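PDB 6OFT: probable zinc protease PqqL, which probably acts as a zinc-dependent periplasmic endopeptidase of the M16 family, the chain here being the first half of the protein. Local coordinates for residues K29-T40 with N198-I207; L14-I22 with A212-L223. All coordinates share one frame; numbering follows the deposited sequence.

Contact 1: K29-T40 with N198-I207; sequences KDQVNLWLQIHT and NMTFIVVGDI
Two first torsions set the polar end of this pair: Asn198 swings CG to the side opposite its own N (chi1 -166°), which sends its amide to Thr40, while Thr200 turns OG1 to the side opposite its carbonyl carbon (chi1 -59°), which brings it to the edge of the His39 ring. The frame is an antiparallel strand pair, 31-38 against 199-205, inside the six-stranded mixed sheet of an M16 domain; the axes run 4.5 Å apart at 166°. The hydrogen-bonded pairs are Asn33 with Val204, Trp35 with Ile202 and Gln37 with Thr200, and the bond from Ile202 N to Trp35 O (2.8 Å) is nearly linear.

On one face Leu34, Leu36 and Ile38 lie among Met199, Phe201 and Val203. Leu34 CB meets Phe201 CZ at 3.7 Å, and Ile38 runs alongside Met199, pointing the same way, with CD1 3.8 Å from Met199 CG. Helix 107-122 covers this side, where Phe117 packs edge-to-face with Phe201. The other face bears Trp35, Gln37, Thr200 and Ile202 and meets helix 378-391, whose Ser389 bonds Gln37 OE1.

His39 NE2 and Thr200 OG1 share a 2.7 Å hydrogen bond, and Gln37 CG lies over one face of the imidazole. Asn198 ND2 donates to Thr40 OG1 (2.8 Å), which lies close to the amide plane; Asn231 bonds both Thr40 OG1 and Asn198 OD1. Replacing Asn198 by an alanine removes the amide, and Thr40 OG1 would probably lose this donor and Asn231 ND2 this acceptor.

At the far end, past Gly205, Asp206 centres an inverse gamma turn. Its carboxylate lies beside that of Asp30, like charges in proximity, and water 1 links Asp30 OD1 to Asp206 O. Asp206 OD2 takes the Asp30 N-H on its anti lone pair, at 2.8 Å.

Contact 2: L14-I22 with A212-L223; sequences LDNGLRYMI and ALALIKDNLSKL
The Tyr20 ring is met obliquely by Leu213 CD2 and Ile216 CG2, the former 3.5 Å from Tyr20 CE1 and the latter beside Tyr20 CD2; the second flat group, the Asn16 amide, has Leu220 O close to its plane and Leu223 O tilted 20° from it. They mark two parts of an alpha/beta layer contact, in which helix 209-220 packs on a sheet that includes strand 19-24. The short segments 19-22 and 212-220 run nearly antiparallel, at 159°, with axes 9.9 Å apart, and the side chains of Tyr20 and Ile22 fill the interval.

Ile216 is central to the apolar layer. Its CD1 meets Ile22 CD1 tip to tip at 3.7 Å and also touches Tyr20 CB, whereas its CG2 branch faces Leu14 CD1 and Tyr20. With CG between the backbone N and the carbonyl carbon (chi1 50°), Tyr20 lays its ring across Leu213 at about a right angle. Ile22 CG2 rests on Ala212 CB at 3.8 Å. Leu213 CD2 touches Ile22 CD1 as well, and Ala212, Leu213 and Ile216 thus all bear on the strand. Strand 199-205 completes the floor, Phe201 and Val203 touching Ile216.

Ahead of the strand, Leu14 reaches Leu220: its CD1 lies 3.9 Å from Leu220 CB. Leu14 to Gly17 form a type I turn, and Asn16 makes an Asx turn by accepting Leu18 N on OD1. That bond helps fix the amide's rotation and directs ND2 to the type I turn from Leu220 to Leu223. Water 2 adds a bridge, donating to Ser221 O and held weakly by Asn16 N. Asn16 ND2 thus joins the two turns, donating to Leu220 O at 2.8 Å and to Leu223 O at 3.1 Å.

Overall arrangement
The two contacts lie about 11 Å apart, centre to centre, on the same side of the chain's centre, and build on one six-stranded mixed sheet. Along the chain the order is 14-22, 29-40, 198-207, 212-223, so contact 1 is nested within the loop that contact 2 closes. Strand 199-205 joins them: it pairs antiparallel with 31-38, and parallel with 19-24, the latter through Phe201 N to Arg19 O and Val203 N to Met21 O, both 2.9 Å and probably hydrogen bonds. Helix 209-220 then follows it. Sequence-distant parts thereby complete the domain bearing the predicted zinc site, with Ile38 of contact 1 about 8 Å from Glu57, between side chains, and contact 2 farther off.

Contact 1: K29-T40 with N198-I207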
# COMPACT_ATOMS: atom_id res chain seq x y z
N LYS A 29 -2.59 -4.89 -26.06
CA LYS A 29 -2.78 -3.94 -27.14
C LYS A 29 -4.21 -3.43 -27.12
O LYS A 29 -5.13 -4.19 -26.81
CB LYS A 29 -2.50 -4.63 -28.49
CG LYS A 29 -1.59 -3.84 -29.42
CD LYS A 29 -0.11 -4.16 -29.18
CE LYS A 29 0.80 -3.29 -30.02
NZ LYS A 29 2.21 -3.35 -29.53
N ASP A 30 -4.40 -2.16 -27.51
CA ASP A 30 -5.69 -1.48 -27.63
C ASP A 30 -6.49 -1.45 -26.33
O ASP A 30 -7.72 -1.36 -26.37
CB ASP A 30 -6.53 -2.06 -28.79
CG ASP A 30 -5.81 -2.05 -30.11
OD1 ASP A 30 -5.22 -1.00 -30.45
OD2 ASP A 30 -5.84 -3.09 -30.80
N GLN A 31 -5.80 -1.48 -25.19
CA GLN A 31 -6.41 -1.40 -23.88
C GLN A 31 -5.90 -0.14 -23.18
O GLN A 31 -4.76 0.24 -23.38
CB GLN A 31 -6.12 -2.65 -23.03
CG GLN A 31 -7.06 -2.79 -21.79
CD GLN A 31 -8.48 -3.21 -22.11
OE1 GLN A 31 -8.81 -3.64 -23.22
NE2 GLN A 31 -9.36 -3.12 -21.13
N VAL A 32 -6.78 0.50 -22.40
CA VAL A 32 -6.46 1.70 -21.62
C VAL A 32 -7.15 1.63 -20.25
O VAL A 32 -8.26 1.13 -20.13
CB VAL A 32 -6.81 3.01 -22.39
CG1 VAL A 32 -8.33 3.19 -22.54
CG2 VAL A 32 -6.19 4.23 -21.72
N ASN A 33 -6.46 2.14 -19.22
CA ASN A 33 -6.97 2.32 -17.88
C ASN A 33 -7.19 3.80 -17.72
O ASN A 33 -6.33 4.61 -18.11
CB ASN A 33 -5.99 1.81 -16.83
CG ASN A 33 -6.05 0.33 -16.60
OD1 ASN A 33 -6.91 -0.38 -17.13
ND2 ASN A 33 -5.11 -0.17 -15.82
N LEU A 34 -8.38 4.16 -17.24
CA LEU A 34 -8.77 5.54 -16.97
C LEU A 34 -9.15 5.55 -15.50
O LEU A 34 -10.09 4.86 -15.11
CB LEU A 34 -9.95 6.00 -17.85
CG LEU A 34 -9.79 5.91 -19.38
CD1 LEU A 34 -11.08 6.29 -20.07
CD2 LEU A 34 -8.63 6.80 -19.90
N TRP A 35 -8.32 6.22 -14.67
CA TRP A 35 -8.55 6.28 -13.24
C TRP A 35 -8.67 7.72 -12.79
O TRP A 35 -7.80 8.54 -13.10
CB TRP A 35 -7.38 5.65 -12.44
CG TRP A 35 -7.20 4.15 -12.48
CD1 TRP A 35 -7.73 3.27 -13.39
CD2 TRP A 35 -6.35 3.39 -11.62
NE1 TRP A 35 -7.30 1.99 -13.11
CE2 TRP A 35 -6.44 2.04 -12.03
CE3 TRP A 35 -5.49 3.72 -10.55
CZ2 TRP A 35 -5.69 1.02 -11.43
CZ3 TRP A 35 -4.79 2.70 -9.92
CH2 TRP A 35 -4.90 1.37 -10.35
N LEU A 36 -9.72 8.01 -11.99
CA LEU A 36 -9.90 9.32 -11.38
C LEU A 36 -9.49 9.16 -9.91
O LEU A 36 -10.11 8.38 -9.16
CB LEU A 36 -11.33 9.86 -11.52
CG LEU A 36 -11.61 11.17 -10.74
CD1 LEU A 36 -10.73 12.35 -11.28
CD2 LEU A 36 -13.12 11.51 -10.75
N GLN A 37 -8.46 9.90 -9.51
CA GLN A 37 -7.91 9.83 -8.17
C GLN A 37 -8.21 11.08 -7.35
O GLN A 37 -7.75 12.17 -7.67
CB GLN A 37 -6.39 9.54 -8.25
CG GLN A 37 -5.62 9.64 -6.93
CD GLN A 37 -4.14 9.55 -7.19
OE1 GLN A 37 -3.55 10.39 -7.86
NE2 GLN A 37 -3.52 8.51 -6.68
N ILE A 38 -8.99 10.90 -6.27
CA ILE A 38 -9.32 11.97 -5.33
C ILE A 38 -8.27 11.84 -4.25
O ILE A 38 -8.16 10.77 -3.66
CB ILE A 38 -10.77 11.85 -4.74
CG1 ILE A 38 -11.84 11.48 -5.82
CG2 ILE A 38 -11.15 13.09 -3.93
CD1 ILE A 38 -12.03 12.39 -7.04
N HIS A 39 -7.53 12.91 -3.97
CA HIS A 39 -6.45 12.87 -2.98
C HIS A 39 -6.94 12.98 -1.53
O HIS A 39 -6.24 13.57 -0.67
CB HIS A 39 -5.38 13.92 -3.30
CG HIS A 39 -4.66 13.67 -4.59
ND1 HIS A 39 -3.38 13.16 -4.61
CD2 HIS A 39 -5.06 13.88 -5.87
CE1 HIS A 39 -3.04 13.07 -5.89
NE2 HIS A 39 -4.02 13.49 -6.68
N THR A 40 -8.14 12.41 -1.27
CA THR A 40 -8.78 12.41 0.05
C THR A 40 -9.47 11.06 0.24
O THR A 40 -10.20 10.60 -0.64
CB THR A 40 -9.83 13.54 0.16
OG1 THR A 40 -9.21 14.81 -0.05
CG2 THR A 40 -10.58 13.53 1.51
N ASN A 198 -7.81 18.95 -6.16
CA ASN A 198 -7.60 17.79 -5.31
C ASN A 198 -7.77 16.52 -6.17
O ASN A 198 -7.91 15.42 -5.62
CB ASN A 198 -8.60 17.82 -4.12
CG ASN A 198 -8.27 16.87 -3.00
OD1 ASN A 198 -7.10 16.67 -2.64
ND2 ASN A 198 -9.28 16.24 -2.44
N MET A 199 -7.72 16.67 -7.51
CA MET A 199 -7.91 15.55 -8.44
C MET A 199 -6.79 15.36 -9.44
O MET A 199 -6.24 16.33 -9.96
CB MET A 199 -9.21 15.70 -9.24
CG MET A 199 -10.45 15.54 -8.43
SD MET A 199 -11.84 16.04 -9.45
CE MET A 199 -13.15 15.86 -8.29
N THR A 200 -6.50 14.08 -9.74
CA THR A 200 -5.55 13.65 -10.75
C THR A 200 -6.26 12.61 -11.61
O THR A 200 -6.78 11.63 -11.07
CB THR A 200 -4.26 13.11 -10.14
OG1 THR A 200 -3.67 14.13 -9.32
CG2 THR A 200 -3.27 12.66 -11.20
N PHE A 201 -6.33 12.86 -12.92
CA PHE A 201 -6.89 11.91 -13.88
C PHE A 201 -5.70 11.14 -14.50
O PHE A 201 -4.78 11.77 -15.03
CB PHE A 201 -7.75 12.63 -14.97
CG PHE A 201 -8.55 11.62 -15.75
CD1 PHE A 201 -9.67 11.02 -15.20
CD2 PHE A 201 -8.17 11.24 -17.03
CE1 PHE A 201 -10.38 10.04 -15.90
CE2 PHE A 201 -8.89 10.28 -17.74
CZ PHE A 201 -9.99 9.68 -17.16
N ILE A 202 -5.70 9.80 -14.37
CA ILE A 202 -4.61 8.92 -14.83
C ILE A 202 -5.00 8.09 -16.07
O ILE A 202 -5.99 7.36 -16.03
CB ILE A 202 -4.11 8.05 -13.64
CG1 ILE A 202 -3.65 8.93 -12.44
CG2 ILE A 202 -3.01 7.06 -14.07
CD1 ILE A 202 -3.51 8.19 -11.12
N VAL A 203 -4.23 8.21 -17.15
CA VAL A 203 -4.45 7.48 -18.42
C VAL A 203 -3.23 6.57 -18.66
O VAL A 203 -2.14 7.08 -18.84
CB VAL A 203 -4.69 8.47 -19.61
CG1 VAL A 203 -4.86 7.73 -20.94
CG2 VAL A 203 -5.89 9.37 -19.36
N VAL A 204 -3.40 5.24 -18.62
CA VAL A 204 -2.30 4.29 -18.84
C VAL A 204 -2.77 3.27 -19.88
O VAL A 204 -3.74 2.54 -19.65
CB VAL A 204 -1.77 3.58 -17.55
CG1 VAL A 204 -0.51 2.75 -17.85
CG2 VAL A 204 -1.48 4.58 -16.43
N GLY A 205 -2.09 3.22 -21.01
CA GLY A 205 -2.51 2.29 -22.03
C GLY A 205 -2.19 2.72 -23.43
O GLY A 205 -1.43 3.67 -23.65
N ASP A 206 -2.78 1.99 -24.39
CA ASP A 206 -2.52 2.08 -25.82
C ASP A 206 -3.23 3.22 -26.54
O ASP A 206 -4.07 3.01 -27.41
CB ASP A 206 -2.85 0.72 -26.47
CG ASP A 206 -2.06 0.46 -27.72
OD1 ASP A 206 -1.16 1.27 -28.04
OD2 ASP A 206 -2.33 -0.56 -28.39
N ILE A 207 -2.82 4.45 -26.23
CA ILE A 207 -3.37 5.68 -26.80
C ILE A 207 -2.23 6.69 -27.05
O ILE A 207 -1.29 6.76 -26.25
CB ILE A 207 -4.49 6.22 -25.85
CG1 ILE A 207 -5.25 7.41 -26.47
CG2 ILE A 207 -3.96 6.54 -24.43
CD1 ILE A 207 -6.61 7.66 -25.86
O HOH W 1 -4.66 1.60 -29.68

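Contact 2: L14-I22 with A212-L223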
# COMPACT_ATOMS: atom_id res chain seq x y z
N LEU A 14 -4.68 21.22 -15.84
CA LEU A 14 -5.64 22.01 -16.63
C LEU A 14 -5.76 23.36 -15.90
O LEU A 14 -5.39 23.42 -14.72
CB LEU A 14 -6.99 21.27 -16.70
CG LEU A 14 -7.02 19.92 -17.48
CD1 LEU A 14 -8.39 19.30 -17.43
CD2 LEU A 14 -6.60 20.09 -18.93
N ASP A 15 -6.27 24.43 -16.56
CA ASP A 15 -6.41 25.75 -15.90
C ASP A 15 -7.30 25.73 -14.65
O ASP A 15 -7.11 26.54 -13.75
CB ASP A 15 -6.88 26.85 -16.86
CG ASP A 15 -5.90 27.23 -17.94
OD1 ASP A 15 -4.69 26.93 -17.78
OD2 ASP A 15 -6.33 27.82 -18.96
N ASN A 16 -8.24 24.77 -14.58
CA ASN A 16 -9.10 24.62 -13.41
C ASN A 16 -8.38 23.94 -12.21
O ASN A 16 -8.97 23.82 -11.14
CB ASN A 16 -10.42 23.91 -13.77
CG ASN A 16 -10.27 22.48 -14.24
OD1 ASN A 16 -9.24 21.84 -14.06
ND2 ASN A 16 -11.32 21.96 -14.83
N GLY A 17 -7.13 23.51 -12.39
CA GLY A 17 -6.34 22.90 -11.33
C GLY A 17 -6.27 21.39 -11.32
O GLY A 17 -5.52 20.83 -10.51
N LEU A 18 -7.05 20.71 -12.19
CA LEU A 18 -7.05 19.25 -12.28
C LEU A 18 -5.70 18.79 -12.85
O LEU A 18 -5.27 19.31 -13.87
CB LEU A 18 -8.22 18.73 -13.15
CG LEU A 18 -8.34 17.19 -13.26
CD1 LEU A 18 -9.74 16.72 -12.91
CD2 LEU A 18 -7.93 16.70 -14.65
N ARG A 19 -5.06 17.81 -12.20
CA ARG A 19 -3.78 17.28 -12.67
C ARG A 19 -4.03 16.05 -13.52
O ARG A 19 -5.06 15.40 -13.37
CB ARG A 19 -2.88 16.91 -11.48
CG ARG A 19 -2.21 18.10 -10.75
CD ARG A 19 -1.62 17.64 -9.42
NE ARG A 19 -2.64 17.61 -8.36
CZ ARG A 19 -2.48 17.12 -7.13
NH1 ARG A 19 -1.32 16.57 -6.78
NH2 ARG A 19 -3.47 17.17 -6.25
N TYR A 20 -3.11 15.75 -14.43
CA TYR A 20 -3.23 14.54 -15.26
C TYR A 20 -1.89 13.88 -15.42
O TYR A 20 -0.85 14.54 -15.32
CB TYR A 20 -3.89 14.82 -16.62
CG TYR A 20 -3.30 15.98 -17.39
CD1 TYR A 20 -2.18 15.81 -18.20
CD2 TYR A 20 -3.87 17.25 -17.33
CE1 TYR A 20 -1.61 16.89 -18.88
CE2 TYR A 20 -3.33 18.32 -18.03
CZ TYR A 20 -2.20 18.14 -18.81
OH TYR A 20 -1.68 19.20 -19.51
N MET A 21 -1.91 12.56 -15.64
CA MET A 21 -0.72 11.74 -15.85
C MET A 21 -1.07 10.76 -16.93
O MET A 21 -2.07 10.05 -16.82
CB MET A 21 -0.31 10.98 -14.57
CG MET A 21 -0.12 11.86 -13.37
SD MET A 21 0.55 10.91 -12.01
CE MET A 21 2.13 11.70 -11.84
N ILE A 22 -0.30 10.79 -18.01
CA ILE A 22 -0.50 9.92 -19.17
C ILE A 22 0.75 9.08 -19.41
O ILE A 22 1.86 9.62 -19.48
CB ILE A 22 -0.91 10.71 -20.44
CG1 ILE A 22 -2.21 11.53 -20.20
CG2 ILE A 22 -1.05 9.75 -21.67
CD1 ILE A 22 -2.33 12.71 -21.12
N ALA A 212 -4.93 11.21 -26.04
CA ALA A 212 -5.13 11.17 -24.58
C ALA A 212 -5.27 12.57 -24.00
O ALA A 212 -6.17 12.80 -23.20
CB ALA A 212 -4.00 10.40 -23.91
N LEU A 213 -4.40 13.53 -24.41
CA LEU A 213 -4.48 14.92 -23.92
C LEU A 213 -5.79 15.58 -24.34
O LEU A 213 -6.38 16.32 -23.55
CB LEU A 213 -3.27 15.76 -24.39
CG LEU A 213 -1.96 15.47 -23.63
CD1 LEU A 213 -0.75 15.90 -24.43
CD2 LEU A 213 -1.97 16.10 -22.24
N ALA A 214 -6.28 15.26 -25.56
CA ALA A 214 -7.54 15.79 -26.05
C ALA A 214 -8.72 15.23 -25.26
O ALA A 214 -9.62 15.99 -24.94
CB ALA A 214 -7.71 15.50 -27.54
N LEU A 215 -8.70 13.91 -24.90
CA LEU A 215 -9.76 13.26 -24.11
C LEU A 215 -9.97 14.01 -22.81
O LEU A 215 -11.09 14.33 -22.46
CB LEU A 215 -9.41 11.79 -23.77
CG LEU A 215 -9.91 10.65 -24.67
CD1 LEU A 215 -9.53 9.31 -24.07
CD2 LEU A 215 -11.43 10.69 -24.86
N ILE A 216 -8.85 14.30 -22.11
CA ILE A 216 -8.83 15.01 -20.82
C ILE A 216 -9.31 16.45 -20.96
O ILE A 216 -10.23 16.85 -20.25
CB ILE A 216 -7.44 14.88 -20.14
CG1 ILE A 216 -7.13 13.42 -19.79
CG2 ILE A 216 -7.30 15.82 -18.92
CD1 ILE A 216 -5.65 13.11 -19.55
N LYS A 217 -8.68 17.23 -21.86
CA LYS A 217 -9.04 18.63 -22.05
C LYS A 217 -10.48 18.82 -22.54
O LYS A 217 -11.19 19.67 -22.01
CB LYS A 217 -8.03 19.37 -22.94
CG LYS A 217 -8.15 20.89 -22.86
CD LYS A 217 -7.07 21.64 -23.64
CE LYS A 217 -7.37 23.11 -23.72
NZ LYS A 217 -8.49 23.40 -24.66
N ASP A 218 -10.93 18.01 -23.52
CA ASP A 218 -12.29 18.12 -24.05
C ASP A 218 -13.37 17.82 -23.03
O ASP A 218 -14.49 18.31 -23.17
CB ASP A 218 -12.50 17.19 -25.25
CG ASP A 218 -11.76 17.58 -26.52
OD1 ASP A 218 -11.81 16.80 -27.50
OD2 ASP A 218 -11.12 18.66 -26.54
N ASN A 219 -13.06 17.00 -22.01
CA ASN A 219 -14.07 16.57 -21.06
C ASN A 219 -13.92 17.05 -19.63
O ASN A 219 -14.89 16.95 -18.88
CB ASN A 219 -14.14 15.04 -21.09
CG ASN A 219 -14.63 14.53 -22.42
OD1 ASN A 219 -15.79 14.68 -22.77
ND2 ASN A 219 -13.75 13.94 -23.20
N LEU A 220 -12.75 17.55 -19.23
CA LEU A 220 -12.56 17.92 -17.83
C LEU A 220 -12.15 19.36 -17.59
O LEU A 220 -12.09 19.79 -16.44
CB LEU A 220 -11.54 16.96 -17.15
CG LEU A 220 -11.93 15.46 -17.12
CD1 LEU A 220 -10.75 14.58 -16.71
CD2 LEU A 220 -13.14 15.19 -16.22
N SER A 221 -11.87 20.12 -18.66
CA SER A 221 -11.46 21.51 -18.50
C SER A 221 -12.63 22.46 -18.17
O SER A 221 -12.40 23.54 -17.60
CB SER A 221 -10.64 22.00 -19.70
OG SER A 221 -11.42 22.06 -20.89
N LYS A 222 -13.88 22.05 -18.48
CA LYS A 222 -15.06 22.88 -18.19
C LYS A 222 -15.53 22.79 -16.72
O LYS A 222 -16.45 23.53 -16.34
CB LYS A 222 -16.21 22.61 -19.16
CG LYS A 222 -15.96 23.22 -20.55
CD LYS A 222 -17.25 23.59 -21.31
CE LYS A 222 -17.87 22.47 -22.11
NZ LYS A 222 -17.04 22.10 -23.29
N LEU A 223 -14.91 21.91 -15.89
CA LEU A 223 -15.25 21.81 -14.46
C LEU A 223 -14.88 23.15 -13.79
O LEU A 223 -13.76 23.61 -14.02
CB LEU A 223 -14.50 20.66 -13.74
CG LEU A 223 -14.74 19.21 -14.18
CD1 LEU A 223 -13.70 18.29 -13.57
CD2 LEU A 223 -16.13 18.73 -13.78
O HOH W 2 -9.74 24.14 -17.17